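PDB 3SC6: dTDP-4-dehydrorhamnose reductase, which catalyses the NADPH-dependent reduction of dTDP-4-dehydro-L-rhamnose to dTDP-L-rhamnose, a step of the rhamnose biosynthetic pathway. Local coordinates for residues V191-V196 with Q269-E274; G208-S213 with R263-L268. One frame throughout, in Å; residues are numbered along the deposited sequence.

Contact 1: residues V191-V196 with Q269-E274; sequences VADLNV and QMPSWE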
ATOM      1  N   VAL A 191       5.400   5.834   2.696  1.00 51.85           N
ATOM      2  CA  VAL A 191       5.961   4.525   3.037  1.00 50.54           C
ATOM      3  C   VAL A 191       6.684   4.469   4.379  1.00 50.42           C
ATOM      4  O   VAL A 191       6.481   3.539   5.147  1.00 50.39           O
ATOM      5  CB  VAL A 191       6.923   4.034   1.931  1.00 50.84           C
ATOM      6  CG1 VAL A 191       7.582   2.733   2.334  1.00 51.12           C
ATOM      7  CG2 VAL A 191       6.181   3.872   0.606  1.00 49.73           C
ATOM      8  N   ALA A 192       7.526   5.452   4.668  1.00 51.42           N
ATOM      9  CA  ALA A 192       8.254   5.459   5.938  1.00 52.21           C
ATOM     10  C   ALA A 192       7.308   5.363   7.128  1.00 52.04           C
ATOM     11  O   ALA A 192       7.589   4.627   8.073  1.00 52.95           O
ATOM     12  CB  ALA A 192       9.132   6.678   6.056  1.00 53.34           C
ATOM     13  N   ASP A 193       6.201   6.108   7.094  1.00 51.71           N
ATOM     14  CA  ASP A 193       5.222   6.074   8.192  1.00 52.33           C
ATOM     15  C   ASP A 193       4.501   4.721   8.230  1.00 51.00           C
ATOM     16  O   ASP A 193       4.172   4.212   9.307  1.00 51.52           O
ATOM     17  CB  ASP A 193       4.199   7.216   8.089  1.00 52.87           C
ATOM     18  CG  ASP A 193       4.828   8.599   8.247  1.00 56.68           C
ATOM     19  OD1 ASP A 193       6.040   8.686   8.532  1.00 59.84           O
ATOM     20  OD2 ASP A 193       4.094   9.604   8.109  1.00 60.43           O
ATOM     21  N   LEU A 194       4.249   4.149   7.056  1.00 49.25           N
ATOM     22  CA  LEU A 194       3.580   2.861   6.971  1.00 48.33           C
ATOM     23  C   LEU A 194       4.491   1.783   7.556  1.00 48.28           C
ATOM     24  O   LEU A 194       4.066   0.977   8.386  1.00 47.43           O
ATOM     25  CB  LEU A 194       3.242   2.519   5.516  1.00 47.68           C
ATOM     26  CG  LEU A 194       2.553   1.167   5.310  1.00 47.15           C
ATOM     27  CD1 LEU A 194       1.273   1.102   6.126  1.00 46.77           C
ATOM     28  CD2 LEU A 194       2.267   0.919   3.839  1.00 46.51           C
ATOM     29  N   ASN A 195       5.749   1.776   7.118  1.00 48.67           N
ATOM     30  CA  ASN A 195       6.718   0.794   7.602  1.00 49.48           C
ATOM     31  C   ASN A 195       6.865   0.849   9.111  1.00 49.95           C
ATOM     32  O   ASN A 195       7.046  -0.185   9.752  1.00 49.90           O
ATOM     33  CB  ASN A 195       8.072   0.970   6.911  1.00 50.42           C
ATOM     34  CG  ASN A 195       8.006   0.697   5.414  1.00 51.30           C
ATOM     35  OD1 ASN A 195       7.038   0.109   4.918  1.00 50.81           O
ATOM     36  ND2 ASN A 195       9.055   1.085   4.692  1.00 52.85           N
ATOM     37  N   VAL A 196       6.785   2.050   9.681  1.00 50.14           N
ATOM     38  CA  VAL A 196       6.905   2.196  11.122  1.00 50.92           C
ATOM     39  C   VAL A 196       5.775   1.438  11.791  1.00 50.33           C
ATOM     40  O   VAL A 196       5.981   0.776  12.804  1.00 50.99           O
ATOM     41  CB  VAL A 196       6.862   3.674  11.574  1.00 52.03           C
ATOM     42  CG1 VAL A 196       6.822   3.770  13.087  1.00 51.85           C
ATOM     43  CG2 VAL A 196       8.043   4.442  11.013  1.00 53.78           C
ATOM     44  N   GLN A 269      -1.862   7.298  16.794  1.00 72.45           N
ATOM     45  CA  GLN A 269      -2.325   7.703  15.475  1.00 72.11           C
ATOM     46  C   GLN A 269      -1.178   8.030  14.531  1.00 70.66           C
ATOM     47  O   GLN A 269      -0.115   8.483  14.953  1.00 71.41           O
ATOM     48  CB  GLN A 269      -3.254   8.919  15.578  1.00 74.16           C
ATOM     49  CG  GLN A 269      -4.520   8.673  16.390  1.00 77.81           C
ATOM     50  CD  GLN A 269      -5.421   9.898  16.462  1.00 83.27           C
ATOM     51  OE1 GLN A 269      -5.112  10.950  15.897  1.00 84.75           O
ATOM     52  NE2 GLN A 269      -6.544   9.763  17.163  1.00 86.48           N
ATOM     53  N   MET A 270      -1.415   7.780  13.249  1.00 68.65           N
ATOM     54  CA  MET A 270      -0.442   8.043  12.204  1.00 67.48           C
ATOM     55  C   MET A 270      -0.294   9.548  12.058  1.00 68.40           C
ATOM     56  O   MET A 270      -1.185  10.302  12.457  1.00 69.52           O
ATOM     57  CB  MET A 270      -0.961   7.490  10.872  1.00 65.96           C
ATOM     58  CG  MET A 270      -1.132   5.983  10.801  1.00 64.63           C
ATOM     59  SD  MET A 270       0.429   5.094  10.843  1.00 63.54           S
ATOM     60  CE  MET A 270       1.200   5.705   9.345  1.00 61.62           C
ATOM     61  N   PRO A 271       0.842  10.001  11.509  1.00 67.76           N
ATOM     62  CA  PRO A 271       1.002  11.435  11.331  1.00 68.18           C
ATOM     63  C   PRO A 271       0.075  11.891  10.212  1.00 67.33           C
ATOM     64  O   PRO A 271      -0.458  11.054   9.479  1.00 65.83           O
ATOM     65  CB  PRO A 271       2.466  11.584  10.896  1.00 68.22           C
ATOM     66  CG  PRO A 271       3.131  10.303  11.263  1.00 68.02           C
ATOM     67  CD  PRO A 271       2.076   9.256  11.198  1.00 67.32           C
ATOM     68  N   SER A 272      -0.127  13.197  10.077  1.00 67.92           N
ATOM     69  CA  SER A 272      -0.994  13.715   9.025  1.00 66.88           C
ATOM     70  C   SER A 272      -0.263  13.577   7.695  1.00 65.43           C
ATOM     71  O   SER A 272       0.964  13.512   7.666  1.00 64.96           O
ATOM     72  CB  SER A 272      -1.339  15.176   9.286  1.00 68.19           C
ATOM     73  OG  SER A 272      -0.164  15.961   9.319  1.00 68.94           O
ATOM     74  N   TRP A 273      -1.014  13.519   6.598  1.00 64.75           N
ATOM     75  CA  TRP A 273      -0.410  13.389   5.272  1.00 63.85           C
ATOM     76  C   TRP A 273       0.503  14.579   5.047  1.00 65.56           C
ATOM     77  O   TRP A 273       1.553  14.474   4.411  1.00 65.15           O
ATOM     78  CB  TRP A 273      -1.479  13.339   4.176  1.00 63.18           C
ATOM     79  CG  TRP A 273      -2.332  14.577   4.083  1.00 62.61           C
ATOM     80  CD1 TRP A 273      -3.524  14.803   4.707  1.00 63.00           C
ATOM     81  CD2 TRP A 273      -2.048  15.756   3.324  1.00 61.36           C
ATOM     82  NE1 TRP A 273      -4.003  16.049   4.382  1.00 62.12           N
ATOM     83  CE2 TRP A 273      -3.115  16.653   3.532  1.00 62.07           C
ATOM     84  CE3 TRP A 273      -0.995  16.141   2.489  1.00 60.74           C
ATOM     85  CZ2 TRP A 273      -3.159  17.910   2.934  1.00 62.39           C
ATOM     86  CZ3 TRP A 273      -1.042  17.388   1.896  1.00 60.72           C
ATOM     87  CH2 TRP A 273      -2.116  18.257   2.121  1.00 61.36           C
ATOM     88  N   GLU A 274       0.076  15.711   5.592  1.00 67.92           N
ATOM     89  CA  GLU A 274       0.796  16.966   5.500  1.00 70.07           C
ATOM     90  C   GLU A 274       2.145  16.796   6.173  1.00 70.13           C
ATOM     91  O   GLU A 274       3.178  17.213   5.655  1.00 70.20           O
ATOM     92  CB  GLU A 274      -0.012  18.044   6.225  1.00 72.23           C
ATOM     93  CG  GLU A 274      -1.412  18.220   5.656  1.00 74.72           C
ATOM     94  CD  GLU A 274      -2.258  19.209   6.421  1.00 80.40           C
ATOM     95  OE1 GLU A 274      -1.788  19.733   7.454  1.00 86.08           O
ATOM     96  OE2 GLU A 274      -3.410  19.445   5.996  1.00 81.57           O
TER
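Asp193, on the first turn of helix 191-202, meets Met270 and Pro271 in the loop that leads into helix 273-283, and the arrangement illustrates how one acidic residue can serve an apolar neighbour and a charged one at once. The tight part is the inner one. The Met270 chain bends at both chi2 (-68°) and chi3 (-62°), and this hook carries the methyl group rather than the sulfur to the helix. Met270 CE lies 3.6 Å from Asp193 CB. The same CE also comes to 3.3 Å from the backbone oxygen Asp193 O. Val212 and Asn214 also pack on the methionine, which is buried.

Toward the outside the fit slackens. Here the partly exposed Pro271 ring comes to the carboxylate from the opposite direction. Asp193 OD2 lies 3.4 Å from Pro271 CG and 3.7 Å from Pro271 CD, a van der Waals meeting with ring methylenes. Ser272 turns away to serve as N-cap of helix 273-283, its OG bonded to Glu275 N.

The other carboxylate oxygen, OD1, forms a salt bridge with Arg279, which lies on that same helix. The two oxygens thus have different work, one packing on proline and one pairing with arginine. The buried charge has its counterion beside it, which probably favours the ionised aspartate and ties helix 191-202 to helix 273-283 electrostatically, while the loop before helix 273-283 meets the aspartate through C-H groups.

Contact 2: residues G208-S213 with R263-L268; sequences GTYHVS and RLNGFL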
ATOM      1  N   GLY A 208      -5.515  -9.384  12.611  1.00 38.43           N
ATOM      2  CA  GLY A 208      -6.748  -8.784  12.142  1.00 38.22           C
ATOM      3  C   GLY A 208      -6.536  -7.896  10.940  1.00 38.04           C
ATOM      4  O   GLY A 208      -5.491  -7.948  10.297  1.00 37.08           O
ATOM      5  N   THR A 209      -7.546  -7.075  10.649  1.00 38.81           N
ATOM      6  CA  THR A 209      -7.510  -6.153   9.527  1.00 39.72           C
ATOM      7  C   THR A 209      -7.287  -4.747  10.076  1.00 40.83           C
ATOM      8  O   THR A 209      -7.967  -4.338  11.004  1.00 41.49           O
ATOM      9  CB  THR A 209      -8.840  -6.191   8.739  1.00 40.05           C
ATOM     10  OG1 THR A 209      -9.107  -7.529   8.298  1.00 41.05           O
ATOM     11  CG2 THR A 209      -8.780  -5.269   7.548  1.00 39.27           C
ATOM     12  N   TYR A 210      -6.340  -4.017   9.489  1.00 41.37           N
ATOM     13  CA  TYR A 210      -6.007  -2.655   9.917  1.00 41.68           C
ATOM     14  C   TYR A 210      -5.874  -1.631   8.804  1.00 43.08           C
ATOM     15  O   TYR A 210      -5.274  -1.913   7.763  1.00 42.78           O
ATOM     16  CB  TYR A 210      -4.647  -2.659  10.606  1.00 40.68           C
ATOM     17  CG  TYR A 210      -4.556  -3.394  11.912  1.00 38.93           C
ATOM     18  CD1 TYR A 210      -4.638  -2.702  13.113  1.00 36.84           C
ATOM     19  CD2 TYR A 210      -4.374  -4.767  11.953  1.00 36.75           C
ATOM     20  CE1 TYR A 210      -4.534  -3.350  14.315  1.00 37.66           C
ATOM     21  CE2 TYR A 210      -4.277  -5.435  13.160  1.00 37.92           C
ATOM     22  CZ  TYR A 210      -4.361  -4.714  14.342  1.00 38.44           C
ATOM     23  OH  TYR A 210      -4.269  -5.352  15.554  1.00 35.77           O
ATOM     24  N   HIS A 211      -6.423  -0.435   9.022  1.00 45.25           N
ATOM     25  CA  HIS A 211      -6.308   0.615   8.026  1.00 46.72           C
ATOM     26  C   HIS A 211      -5.159   1.510   8.461  1.00 47.80           C
ATOM     27  O   HIS A 211      -5.236   2.160   9.502  1.00 49.06           O
ATOM     28  CB  HIS A 211      -7.566   1.467   7.848  1.00 47.93           C
ATOM     29  CG  HIS A 211      -8.757   0.713   7.357  1.00 48.06           C
ATOM     30  ND1 HIS A 211     -10.046   1.156   7.532  1.00 49.76           N
ATOM     31  CD2 HIS A 211      -8.855  -0.504   6.773  1.00 48.53           C
ATOM     32  CE1 HIS A 211     -10.882   0.279   7.005  1.00 48.96           C
ATOM     33  NE2 HIS A 211     -10.187  -0.743   6.553  1.00 46.32           N
ATOM     34  N   VAL A 212      -4.093   1.535   7.666  1.00 48.64           N
ATOM     35  CA  VAL A 212      -2.929   2.354   7.975  1.00 49.90           C
ATOM     36  C   VAL A 212      -2.695   3.370   6.868  1.00 51.42           C
ATOM     37  O   VAL A 212      -2.384   3.009   5.728  1.00 51.49           O
ATOM     38  CB  VAL A 212      -1.668   1.498   8.138  1.00 49.60           C
ATOM     39  CG1 VAL A 212      -0.468   2.384   8.452  1.00 48.62           C
ATOM     40  CG2 VAL A 212      -1.876   0.466   9.238  1.00 48.83           C
ATOM     41  N   SER A 213      -2.852   4.642   7.217  1.00 53.55           N
ATOM     42  CA  SER A 213      -2.671   5.742   6.288  1.00 54.97           C
ATOM     43  C   SER A 213      -2.407   6.974   7.104  1.00 56.85           C
ATOM     44  O   SER A 213      -2.640   6.975   8.309  1.00 57.93           O
ATOM     45  CB  SER A 213      -3.947   5.984   5.484  1.00 55.03           C
ATOM     46  OG  SER A 213      -4.321   4.839   4.747  1.00 58.53           O
ATOM     47  N   ARG A 263      -6.391   2.445  16.908  1.00 56.39           N
ATOM     48  CA  ARG A 263      -6.835   3.110  18.126  1.00 58.99           C
ATOM     49  C   ARG A 263      -7.407   2.139  19.162  1.00 59.75           C
ATOM     50  O   ARG A 263      -7.270   2.368  20.363  1.00 61.65           O
ATOM     51  CB  ARG A 263      -7.811   4.227  17.755  1.00 60.67           C
ATOM     52  CG  ARG A 263      -8.528   4.930  18.894  1.00 64.36           C
ATOM     53  CD  ARG A 263      -9.299   6.121  18.323  1.00 68.45           C
ATOM     54  NE  ARG A 263     -10.112   5.740  17.163  1.00 69.62           N
ATOM     55  CZ  ARG A 263     -11.369   5.302  17.208  1.00 70.89           C
ATOM     56  NH1 ARG A 263     -11.995   4.985  16.078  1.00 70.17           N
ATOM     57  NH2 ARG A 263     -12.001   5.172  18.365  1.00 71.36           N
ATOM     58  N   LEU A 264      -8.029   1.054  18.706  1.00 58.80           N
ATOM     59  CA  LEU A 264      -8.596   0.061  19.622  1.00 59.73           C
ATOM     60  C   LEU A 264      -7.516  -0.891  20.160  1.00 59.04           C
ATOM     61  O   LEU A 264      -7.741  -1.586  21.148  1.00 59.24           O
ATOM     62  CB  LEU A 264      -9.711  -0.753  18.950  1.00 59.44           C
ATOM     63  CG  LEU A 264     -10.979  -0.025  18.489  1.00 60.49           C
ATOM     64  CD1 LEU A 264     -11.898  -0.992  17.752  1.00 59.90           C
ATOM     65  CD2 LEU A 264     -11.702   0.620  19.665  1.00 61.72           C
ATOM     66  N   ASN A 265      -6.356  -0.928  19.507  1.00 58.39           N
ATOM     67  CA  ASN A 265      -5.259  -1.796  19.935  1.00 58.29           C
ATOM     68  C   ASN A 265      -4.112  -1.039  20.602  1.00 59.87           C
ATOM     69  O   ASN A 265      -2.973  -1.497  20.601  1.00 59.46           O
ATOM     70  CB  ASN A 265      -4.735  -2.634  18.768  1.00 56.94           C
ATOM     71  CG  ASN A 265      -5.780  -3.563  18.205  1.00 56.07           C
ATOM     72  OD1 ASN A 265      -6.925  -3.554  18.630  1.00 61.01           O
ATOM     73  ND2 ASN A 265      -5.389  -4.372  17.242  1.00 58.01           N
ATOM     74  N   GLY A 266      -4.415   0.130  21.157  1.00 62.57           N
ATOM     75  CA  GLY A 266      -3.416   0.944  21.843  1.00 64.74           C
ATOM     76  C   GLY A 266      -2.359   1.652  21.017  1.00 65.34           C
ATOM     77  O   GLY A 266      -1.560   2.408  21.570  1.00 66.85           O
ATOM     78  N   PHE A 267      -2.330   1.426  19.709  1.00 65.19           N
ATOM     79  CA  PHE A 267      -1.330   2.086  18.871  1.00 65.85           C
ATOM     80  C   PHE A 267      -1.656   3.568  18.745  1.00 67.69           C
ATOM     81  O   PHE A 267      -2.823   3.957  18.811  1.00 67.99           O
ATOM     82  CB  PHE A 267      -1.285   1.488  17.465  1.00 64.16           C
ATOM     83  CG  PHE A 267      -0.962   0.023  17.424  1.00 64.52           C
ATOM     84  CD1 PHE A 267      -1.969  -0.919  17.329  1.00 65.20           C
ATOM     85  CD2 PHE A 267       0.350  -0.411  17.481  1.00 66.15           C
ATOM     86  CE1 PHE A 267      -1.675  -2.266  17.279  1.00 65.29           C
ATOM     87  CE2 PHE A 267       0.651  -1.755  17.438  1.00 66.12           C
ATOM     88  CZ  PHE A 267      -0.363  -2.685  17.337  1.00 65.83           C
ATOM     89  N   LEU A 268      -0.625   4.394  18.569  1.00 69.25           N
ATOM     90  CA  LEU A 268      -0.828   5.829  18.421  1.00 71.50           C
ATOM     91  C   LEU A 268      -1.258   6.131  16.990  1.00 70.92           C
ATOM     92  O   LEU A 268      -1.044   5.324  16.081  1.00 69.66           O
ATOM     93  CB  LEU A 268       0.434   6.623  18.773  1.00 73.05           C
ATOM     94  CG  LEU A 268       0.949   6.520  20.211  1.00 75.29           C
ATOM     95  CD1 LEU A 268       2.232   7.326  20.360  1.00 76.85           C
ATOM     96  CD2 LEU A 268      -0.105   7.002  21.204  1.00 76.23           C
TER
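Tyr210 and Asn265 share a first torsion, with CG beside the backbone N and anti to the carbonyl carbon (chi1 -67° and -62°), and these settings extend the two side chains toward each other from strand 208-211 and the end of helix 260-264. The backbones themselves stay well apart, with 10.1 Å between Tyr210 CA and Arg263 CA. Asn265, the first residue to leave helical geometry, reaches the hydroxyl end of the tyrosine ring, but the detail is doubtful, since the modelled approach is too short to trust and the amide is probably turned over; with it turned back, a hydrogen bond is possible. The amide plane stands 81° from that of the ring.

Strand 208-211 runs parallel to strand 148-157 in the central sheet of the Rossmann fold, and the preceding helix 191-202 belongs to the beta-alpha-beta crossover from strand 185-190. Leu201 of this helix touches both Tyr210 and Phe267. The two aromatic rings meet obliquely, Tyr210 CE1 lying 4.3 Å from Phe267 CE1, a light apolar contact. The tyrosine hydroxyl is hydrogen-bonded to the carbonyl oxygen of Leu206, just before the strand.

In the fold
Contact 2 is nested along the chain inside the loop closed by contact 1, and their centres lie 12 Å apart. Helix 191-202 leads to strand 208-211 on one side of the pair, and helix 260-264 to helix 273-283 on the other, so both contacts join the same two chain regions. They also touch: Leu194 CD1 lies 3.2 Å from Val212 CG1, and Met270 SD lies 3.7 Å from that same Val212 CG1, so the two contacts pack against each other around Val212. Contact 1 lies nearer the cofactor: measured from side chain to bound NADP, the distance is about 6 Å for Leu194 and about 13 Å for Tyr210.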